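PDB 3H7T: group 3 allergen SMIPP-S YvT004A06, which belongs to the trypsin-like serine protease family of the scabies mite but is an inactivated paralogue, probably without the proteolytic activity assigned to its relatives. Local coordinates for residues D167-I181 / S208-Y220. Sequence-based numbering, arbitrary orientation.
Sequences DGVFCAGGEYDETYI and SEFPSVFLRVGYY. With ZN (zinc ion), chain F; ZN (zinc ion), chain C.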
ATOM      1  N   ASP A 167      11.207  -0.264  12.914  1.00 22.12           N
ATOM      2  CA  ASP A 167      11.641   0.947  12.199  1.00 21.80           C
ATOM      3  C   ASP A 167      11.211   0.995  10.731  1.00 21.66           C
ATOM      4  O   ASP A 167      11.145   2.074  10.131  1.00 22.39           O
ATOM      5  CB  ASP A 167      13.159   1.150  12.295  1.00 21.60           C
ATOM      6  CG  ASP A 167      13.644   1.366  13.720  1.00 25.72           C
ATOM      7  OD1 ASP A 167      12.883   1.869  14.584  1.00 20.19           O
ATOM      8  OD2 ASP A 167      14.821   1.042  13.975  1.00 22.63           O
ATOM      9  N   GLY A 168      10.929  -0.170  10.150  1.00 21.07           N
ATOM     10  CA  GLY A 168      10.545  -0.250   8.740  1.00 19.62           C
ATOM     11  C   GLY A 168       9.063   0.018   8.482  1.00 19.41           C
ATOM     12  O   GLY A 168       8.594  -0.100   7.342  1.00 19.56           O
ATOM     13  N   VAL A 169       8.323   0.343   9.542  1.00 18.33           N
ATOM     14  CA  VAL A 169       6.952   0.844   9.406  1.00 17.17           C
ATOM     15  C   VAL A 169       6.754   2.153  10.144  1.00 17.92           C
ATOM     16  O   VAL A 169       7.525   2.489  11.048  1.00 19.71           O
ATOM     17  CB  VAL A 169       5.859  -0.187   9.868  1.00 16.45           C
ATOM     18  CG1 VAL A 169       5.893  -1.448   8.996  1.00 13.28           C
ATOM     19  CG2 VAL A 169       5.968  -0.524  11.360  1.00 16.07           C
ATOM     20  N   PHE A 170       5.719   2.890   9.750  1.00 17.09           N
ATOM     21  CA  PHE A 170       5.200   3.980  10.565  1.00 17.17           C
ATOM     22  C   PHE A 170       3.715   3.760  10.798  1.00 18.50           C
ATOM     23  O   PHE A 170       3.075   2.980  10.080  1.00 18.77           O
ATOM     24  CB  PHE A 170       5.484   5.357   9.938  1.00 18.02           C
ATOM     25  CG  PHE A 170       4.723   5.643   8.671  1.00 18.01           C
ATOM     26  CD1 PHE A 170       3.440   6.197   8.716  1.00 20.05           C
ATOM     27  CD2 PHE A 170       5.306   5.404   7.430  1.00 13.10           C
ATOM     28  CE1 PHE A 170       2.738   6.483   7.532  1.00 19.87           C
ATOM     29  CE2 PHE A 170       4.613   5.685   6.237  1.00 20.43           C
ATOM     30  CZ  PHE A 170       3.333   6.235   6.289  1.00 18.28           C
ATOM     31  N   CYS A 171       3.177   4.428  11.815  1.00 18.56           N
ATOM     32  CA  CYS A 171       1.776   4.254  12.194  1.00 18.61           C
ATOM     33  C   CYS A 171       1.018   5.518  11.857  1.00 17.98           C
ATOM     34  O   CYS A 171       1.557   6.621  11.990  1.00 18.10           O
ATOM     35  CB  CYS A 171       1.651   3.975  13.693  1.00 18.82           C
ATOM     36  SG  CYS A 171       2.419   2.419  14.242  1.00 33.41           S
ATOM     37  N   ALA A 172      -0.229   5.351  11.420  1.00 15.95           N
ATOM     38  CA  ALA A 172      -1.088   6.478  11.114  1.00 16.51           C
ATOM     39  C   ALA A 172      -2.553   6.099  11.257  1.00 16.60           C
ATOM     40  O   ALA A 172      -2.922   4.924  11.126  1.00 16.71           O
ATOM     41  CB  ALA A 172      -0.792   7.028   9.715  1.00 14.60           C
ATOM     42  N   GLY A 173      -3.370   7.110  11.541  1.00 17.35           N
ATOM     43  CA  GLY A 173      -4.792   6.930  11.785  1.00 17.29           C
ATOM     44  C   GLY A 173      -5.042   6.419  13.190  1.00 18.79           C
ATOM     45  O   GLY A 173      -4.267   6.686  14.119  1.00 18.51           O
ATOM     46  N   GLY A 174      -6.128   5.674  13.350  1.00 19.71           N
ATOM     47  CA  GLY A 174      -6.492   5.148  14.651  1.00 22.41           C
ATOM     48  C   GLY A 174      -7.591   5.987  15.264  1.00 24.24           C
ATOM     49  O   GLY A 174      -8.299   6.705  14.550  1.00 23.28           O
ATOM     50  N   GLU A 175      -7.706   5.904  16.589  1.00 25.60           N
ATOM     51  CA  GLU A 175      -8.770   6.558  17.353  1.00 28.04           C
ATOM     52  C   GLU A 175      -8.843   8.081  17.181  1.00 29.57           C
ATOM     53  O   GLU A 175      -9.931   8.642  17.156  1.00 28.71           O
ATOM     54  CB  GLU A 175      -8.658   6.203  18.840  1.00 28.98           C
ATOM     55  CG  GLU A 175      -9.834   6.704  19.689  1.00 34.30           C
ATOM     56  CD  GLU A 175      -9.885   6.092  21.079  1.00 40.77           C
ATOM     57  OE1 GLU A 175      -8.821   5.749  21.637  1.00 45.01           O
ATOM     58  OE2 GLU A 175     -11.004   5.952  21.615  1.00 43.68           O
ATOM     59  N   TYR A 176      -7.687   8.734  17.075  1.00 31.04           N
ATOM     60  CA  TYR A 176      -7.635  10.190  16.914  1.00 33.05           C
ATOM     61  C   TYR A 176      -8.452  10.668  15.702  1.00 32.44           C
ATOM     62  O   TYR A 176      -9.281  11.573  15.826  1.00 32.28           O
ATOM     63  CB  TYR A 176      -6.179  10.661  16.823  1.00 34.05           C
ATOM     64  CG  TYR A 176      -6.007  12.161  16.689  1.00 41.39           C
ATOM     65  CD1 TYR A 176      -6.175  13.006  17.789  1.00 43.64           C
ATOM     66  CD2 TYR A 176      -5.661  12.736  15.464  1.00 43.89           C
ATOM     67  CE1 TYR A 176      -6.014  14.385  17.672  1.00 46.78           C
ATOM     68  CE2 TYR A 176      -5.496  14.120  15.336  1.00 47.60           C
ATOM     69  CZ  TYR A 176      -5.674  14.935  16.445  1.00 49.54           C
ATOM     70  OH  TYR A 176      -5.515  16.301  16.333  1.00 54.08           O
ATOM     71  N   ASP A 177      -8.232  10.035  14.551  1.00 31.69           N
ATOM     72  CA  ASP A 177      -8.936  10.373  13.307  1.00 30.80           C
ATOM     73  C   ASP A 177     -10.256   9.616  13.142  1.00 30.19           C
ATOM     74  O   ASP A 177     -11.130  10.049  12.387  1.00 30.22           O
ATOM     75  CB  ASP A 177      -8.085  10.006  12.086  1.00 30.59           C
ATOM     76  CG  ASP A 177      -6.744  10.707  12.043  1.00 33.08           C
ATOM     77  OD1 ASP A 177      -6.643  11.866  12.499  1.00 34.37           O
ATOM     78  OD2 ASP A 177      -5.792  10.091  11.510  1.00 27.64           O
ATOM     79  N   GLU A 178     -10.370   8.468  13.813  1.00 28.75           N
ATOM     80  CA  GLU A 178     -11.369   7.443  13.483  1.00 27.36           C
ATOM     81  C   GLU A 178     -11.243   7.066  11.994  1.00 25.48           C
ATOM     82  O   GLU A 178     -12.218   7.030  11.246  1.00 25.32           O
ATOM     83  CB  GLU A 178     -12.787   7.887  13.879  1.00 27.86           C
ATOM     84  CG  GLU A 178     -13.630   6.789  14.516  1.00 35.21           C
ATOM     85  CD  GLU A 178     -13.007   6.190  15.765  1.00 35.63           C
ATOM     86  OE1 GLU A 178     -12.503   5.054  15.686  1.00 42.49           O
ATOM     87  OE2 GLU A 178     -13.018   6.843  16.828  1.00 38.19           O
ATOM     88  N   THR A 179     -10.007   6.783  11.591  1.00 22.96           N
ATOM     89  CA  THR A 179      -9.655   6.528  10.200  1.00 22.25           C
ATOM     90  C   THR A 179      -8.765   5.281  10.187  1.00 21.68           C
ATOM     91  O   THR A 179      -7.811   5.207  10.949  1.00 20.67           O
ATOM     92  CB  THR A 179      -8.908   7.757   9.601  1.00 21.85           C
ATOM     93  OG1 THR A 179      -9.770   8.901   9.647  1.00 21.73           O
ATOM     94  CG2 THR A 179      -8.528   7.530   8.176  1.00 23.67           C
ATOM     95  N   TYR A 180      -9.096   4.298   9.346  1.00 21.38           N
ATOM     96  CA  TYR A 180      -8.407   2.999   9.376  1.00 20.81           C
ATOM     97  C   TYR A 180      -8.253   2.374   7.994  1.00 20.34           C
ATOM     98  O   TYR A 180      -9.082   2.585   7.103  1.00 20.68           O
ATOM     99  CB  TYR A 180      -9.165   2.001  10.266  1.00 19.67           C
ATOM    100  CG  TYR A 180      -9.485   2.482  11.669  1.00 22.44           C
ATOM    101  CD1 TYR A 180      -8.609   2.234  12.724  1.00 20.54           C
ATOM    102  CD2 TYR A 180     -10.685   3.154  11.947  1.00 21.95           C
ATOM    103  CE1 TYR A 180      -8.900   2.658  14.014  1.00 21.79           C
ATOM    104  CE2 TYR A 180     -10.985   3.591  13.234  1.00 23.09           C
ATOM    105  CZ  TYR A 180     -10.081   3.340  14.264  1.00 24.13           C
ATOM    106  OH  TYR A 180     -10.361   3.759  15.549  1.00 27.97           O
ATOM    107  N   ILE A 181      -7.191   1.589   7.837  1.00 19.18           N
ATOM    108  CA  ILE A 181      -7.025   0.715   6.680  1.00 17.74           C
ATOM    109  C   ILE A 181      -8.064  -0.412   6.794  1.00 18.71           C
ATOM    110  O   ILE A 181      -8.181  -1.042   7.844  1.00 18.49           O
ATOM    111  CB  ILE A 181      -5.568   0.179   6.628  1.00 19.21           C
ATOM    112  CG1 ILE A 181      -4.608   1.312   6.233  1.00 13.60           C
ATOM    113  CG2 ILE A 181      -5.412  -1.069   5.712  1.00 18.80           C
ATOM    114  CD1 ILE A 181      -4.842   1.884   4.798  1.00 19.03           C
ATOM    115  N   SER A 208     -10.115  -2.525  15.413  1.00 29.84           N
ATOM    116  CA  SER A 208      -9.999  -1.072  15.334  1.00 28.95           C
ATOM    117  C   SER A 208      -9.578  -0.468  16.677  1.00 29.01           C
ATOM    118  O   SER A 208      -9.410  -1.188  17.674  1.00 28.72           O
ATOM    119  CB  SER A 208     -11.290  -0.432  14.803  1.00 28.55           C
ATOM    120  OG  SER A 208     -12.393  -0.699  15.645  1.00 25.86           O
ATOM    121  N   GLU A 209      -9.418   0.857  16.679  1.00 29.57           N
ATOM    122  CA  GLU A 209      -8.928   1.658  17.817  1.00 29.87           C
ATOM    123  C   GLU A 209      -7.406   1.710  17.908  1.00 28.95           C
ATOM    124  O   GLU A 209      -6.858   2.479  18.695  1.00 31.48           O
ATOM    125  CB  GLU A 209      -9.552   1.247  19.167  1.00 30.43           C
ATOM    126  CG  GLU A 209     -11.075   1.293  19.216  1.00 36.29           C
ATOM    127  CD  GLU A 209     -11.661   2.681  19.029  1.00 40.23           C
ATOM    128  OE1 GLU A 209     -11.253   3.617  19.749  1.00 44.65           O
ATOM    129  OE2 GLU A 209     -12.560   2.830  18.175  1.00 45.81           O
ATOM    130  N   PHE A 210      -6.724   0.898  17.106  1.00 26.41           N
ATOM    131  CA  PHE A 210      -5.270   0.963  17.013  1.00 23.94           C
ATOM    132  C   PHE A 210      -4.931   1.674  15.707  1.00 22.20           C
ATOM    133  O   PHE A 210      -5.683   1.560  14.733  1.00 22.15           O
ATOM    134  CB  PHE A 210      -4.642  -0.433  17.037  1.00 23.01           C
ATOM    135  CG  PHE A 210      -4.913  -1.212  18.310  1.00 27.27           C
ATOM    136  CD1 PHE A 210      -3.938  -1.322  19.289  1.00 27.67           C
ATOM    137  CD2 PHE A 210      -6.144  -1.838  18.520  1.00 28.05           C
ATOM    138  CE1 PHE A 210      -4.170  -2.046  20.460  1.00 30.10           C
ATOM    139  CE2 PHE A 210      -6.385  -2.557  19.694  1.00 25.00           C
ATOM    140  CZ  PHE A 210      -5.396  -2.653  20.665  1.00 29.89           C
ATOM    141  N   PRO A 211      -3.810   2.420  15.677  1.00 20.68           N
ATOM    142  CA  PRO A 211      -3.388   3.033  14.419  1.00 19.26           C
ATOM    143  C   PRO A 211      -3.110   1.972  13.360  1.00 18.81           C
ATOM    144  O   PRO A 211      -2.695   0.861  13.691  1.00 20.42           O
ATOM    145  CB  PRO A 211      -2.073   3.731  14.790  1.00 19.29           C
ATOM    146  CG  PRO A 211      -2.165   3.983  16.235  1.00 19.55           C
ATOM    147  CD  PRO A 211      -2.944   2.823  16.805  1.00 20.68           C
ATOM    148  N   SER A 212      -3.319   2.317  12.099  1.00 17.23           N
ATOM    149  CA  SER A 212      -2.978   1.419  11.004  1.00 17.59           C
ATOM    150  C   SER A 212      -1.465   1.422  10.731  1.00 17.14           C
ATOM    151  O   SER A 212      -0.761   2.359  11.098  1.00 16.51           O
ATOM    152  CB  SER A 212      -3.757   1.795   9.736  1.00 16.86           C
ATOM    153  OG  SER A 212      -5.146   1.642   9.961  1.00 17.21           O
ATOM    154  N   VAL A 213      -0.984   0.383  10.057  1.00 18.28           N
ATOM    155  CA  VAL A 213       0.454   0.202   9.846  1.00 18.61           C
ATOM    156  C   VAL A 213       0.826   0.329   8.370  1.00 18.67           C
ATOM    157  O   VAL A 213       0.167  -0.244   7.486  1.00 17.28           O
ATOM    158  CB  VAL A 213       0.915  -1.159  10.453  1.00 20.17           C
ATOM    159  CG1 VAL A 213       2.372  -1.490  10.095  1.00 18.54           C
ATOM    160  CG2 VAL A 213       0.718  -1.135  11.969  1.00 16.90           C
ATOM    161  N   PHE A 214       1.904   1.070   8.118  1.00 18.79           N
ATOM    162  CA  PHE A 214       2.337   1.391   6.778  1.00 20.08           C
ATOM    163  C   PHE A 214       3.818   1.099   6.652  1.00 21.49           C
ATOM    164  O   PHE A 214       4.613   1.564   7.472  1.00 21.62           O
ATOM    165  CB  PHE A 214       2.127   2.886   6.494  1.00 21.09           C
ATOM    166  CG  PHE A 214       0.686   3.311   6.441  1.00 20.08           C
ATOM    167  CD1 PHE A 214       0.033   3.421   5.216  1.00 18.87           C
ATOM    168  CD2 PHE A 214      -0.015   3.630   7.615  1.00 18.20           C
ATOM    169  CE1 PHE A 214      -1.308   3.816   5.152  1.00 20.39           C
ATOM    170  CE2 PHE A 214      -1.352   4.026   7.557  1.00 17.91           C
ATOM    171  CZ  PHE A 214      -1.998   4.111   6.319  1.00 18.04           C
ATOM    172  N   LEU A 215       4.201   0.370   5.608  1.00 21.15           N
ATOM    173  CA  LEU A 215       5.611   0.208   5.307  1.00 21.50           C
ATOM    174  C   LEU A 215       6.245   1.588   5.125  1.00 20.34           C
ATOM    175  O   LEU A 215       5.721   2.440   4.401  1.00 20.26           O
ATOM    176  CB  LEU A 215       5.829  -0.635   4.054  1.00 22.04           C
ATOM    177  CG  LEU A 215       7.300  -0.928   3.766  1.00 25.07           C
ATOM    178  CD1 LEU A 215       7.588  -2.398   4.035  1.00 22.71           C
ATOM    179  CD2 LEU A 215       7.655  -0.536   2.335  1.00 24.27           C
ATOM    180  N   ARG A 216       7.358   1.812   5.808  1.00 20.26           N
ATOM    181  CA  ARG A 216       8.111   3.055   5.647  1.00 20.59           C
ATOM    182  C   ARG A 216       8.979   2.895   4.407  1.00 20.59           C
ATOM    183  O   ARG A 216      10.025   2.233   4.451  1.00 20.28           O
ATOM    184  CB  ARG A 216       8.983   3.321   6.882  1.00 21.63           C
ATOM    185  CG  ARG A 216       9.369   4.797   7.056  1.00 25.58           C
ATOM    186  CD  ARG A 216      10.846   5.033   7.308  1.00 34.35           C
ATOM    187  NE  ARG A 216      11.338   4.464   8.548  1.00 38.06           N
ATOM    188  CZ  ARG A 216      12.417   4.886   9.211  1.00 34.05           C
ATOM    189  NH1 ARG A 216      12.764   4.265  10.320  1.00 26.21           N
ATOM    190  NH2 ARG A 216      13.142   5.916   8.786  1.00 38.94           N
ATOM    191  N   VAL A 217       8.541   3.502   3.307  1.00 20.39           N
ATOM    192  CA  VAL A 217       9.231   3.377   2.023  1.00 20.48           C
ATOM    193  C   VAL A 217      10.685   3.857   2.079  1.00 21.20           C
ATOM    194  O   VAL A 217      11.566   3.191   1.547  1.00 21.93           O
ATOM    195  CB  VAL A 217       8.458   4.071   0.870  1.00 19.28           C
ATOM    196  CG1 VAL A 217       9.217   3.928  -0.451  1.00 21.41           C
ATOM    197  CG2 VAL A 217       7.060   3.453   0.721  1.00 20.92           C
ATOM    198  N   GLY A 218      10.924   4.983   2.755  1.00 22.04           N
ATOM    199  CA  GLY A 218      12.277   5.504   2.994  1.00 22.24           C
ATOM    200  C   GLY A 218      13.286   4.463   3.451  1.00 22.52           C
ATOM    201  O   GLY A 218      14.450   4.455   2.992  1.00 21.69           O
ATOM    202  N   TYR A 219      12.828   3.567   4.328  1.00 22.15           N
ATOM    203  CA  TYR A 219      13.652   2.509   4.913  1.00 22.16           C
ATOM    204  C   TYR A 219      14.119   1.498   3.855  1.00 22.96           C
ATOM    205  O   TYR A 219      15.149   0.826   4.018  1.00 22.25           O
ATOM    206  CB  TYR A 219      12.875   1.810   6.036  1.00 21.93           C
ATOM    207  CG  TYR A 219      13.675   0.842   6.883  1.00 25.27           C
ATOM    208  CD1 TYR A 219      14.233   1.241   8.105  1.00 23.69           C
ATOM    209  CD2 TYR A 219      13.868  -0.477   6.469  1.00 23.79           C
ATOM    210  CE1 TYR A 219      14.962   0.337   8.891  1.00 28.44           C
ATOM    211  CE2 TYR A 219      14.601  -1.373   7.233  1.00 27.27           C
ATOM    212  CZ  TYR A 219      15.144  -0.964   8.442  1.00 26.16           C
ATOM    213  OH  TYR A 219      15.855  -1.875   9.188  1.00 25.25           O
ATOM    214  N   TYR A 220      13.373   1.414   2.760  1.00 22.44           N
ATOM    215  CA  TYR A 220      13.607   0.384   1.763  1.00 22.69           C
ATOM    216  C   TYR A 220      13.936   0.933   0.365  1.00 23.61           C
ATOM    217  O   TYR A 220      13.945   0.172  -0.605  1.00 21.88           O
ATOM    218  CB  TYR A 220      12.380  -0.544   1.697  1.00 22.70           C
ATOM    219  CG  TYR A 220      12.111  -1.302   2.977  1.00 22.56           C
ATOM    220  CD1 TYR A 220      12.805  -2.475   3.269  1.00 22.56           C
ATOM    221  CD2 TYR A 220      11.149  -0.863   3.886  1.00 21.20           C
ATOM    222  CE1 TYR A 220      12.560  -3.186   4.436  1.00 23.20           C
ATOM    223  CE2 TYR A 220      10.887  -1.578   5.059  1.00 20.16           C
ATOM    224  CZ  TYR A 220      11.603  -2.735   5.321  1.00 22.23           C
ATOM    225  OH  TYR A 220      11.381  -3.454   6.463  1.00 23.75           O
TER
HETATM  226 ZN    ZN F 239     -13.494   4.811  18.327  1.00 52.34          ZN
HETATM  227 ZN    ZN C 236      13.278   1.305  16.438  1.00 41.13          ZN
HETATM  228  O   HOH W   1      -5.576   4.570  18.172  1.00 30.35           O
HETATM  229  O   HOH W   2     -13.067   5.423  20.154  1.00 29.22           O
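F170 with F214, and A172 with S212, exchange paired backbone hydrogen bonds, joining strands 169-172 and 212-216 antiparallel. On the face shared by these four residues, CB of F214 sits over the F170 ring, 3.7 Å from its centroid. The two rings are nearly parallel (8°) but slid apart, barely overlapping; the small A172 touches F214 CE2 with its methyl. On the other face C171, disulfide-bonded to C152, packs against P211.

R216 leaves with CG anti to the backbone N (chi1 -158°) and then bends, bringing NE and NH1 side-on to the single acceptor D167 O (2.9 and 2.7 Å), which lies near the guanidinium plane. S212 OG accepts an almost straight hydrogen bond (178°) from I181 N.

G168, with no side chain, lays CA over the face of the Y219 ring in a CH-pi contact, close to Y220 OH.

At the far end E209 OE2 binds a zinc ion at 2.2 Å, E178 OE2 more loosely at 2.6 Å. A zinc-bound water donates to E175 OE2; this and the cation probably ease its close approach to E209 OE1. Y180 OH donates to E178 OE1 (2.5 Å), steadying that ligand. The strand pair belongs to the C-terminal beta-barrel of the chymotrypsin-like fold.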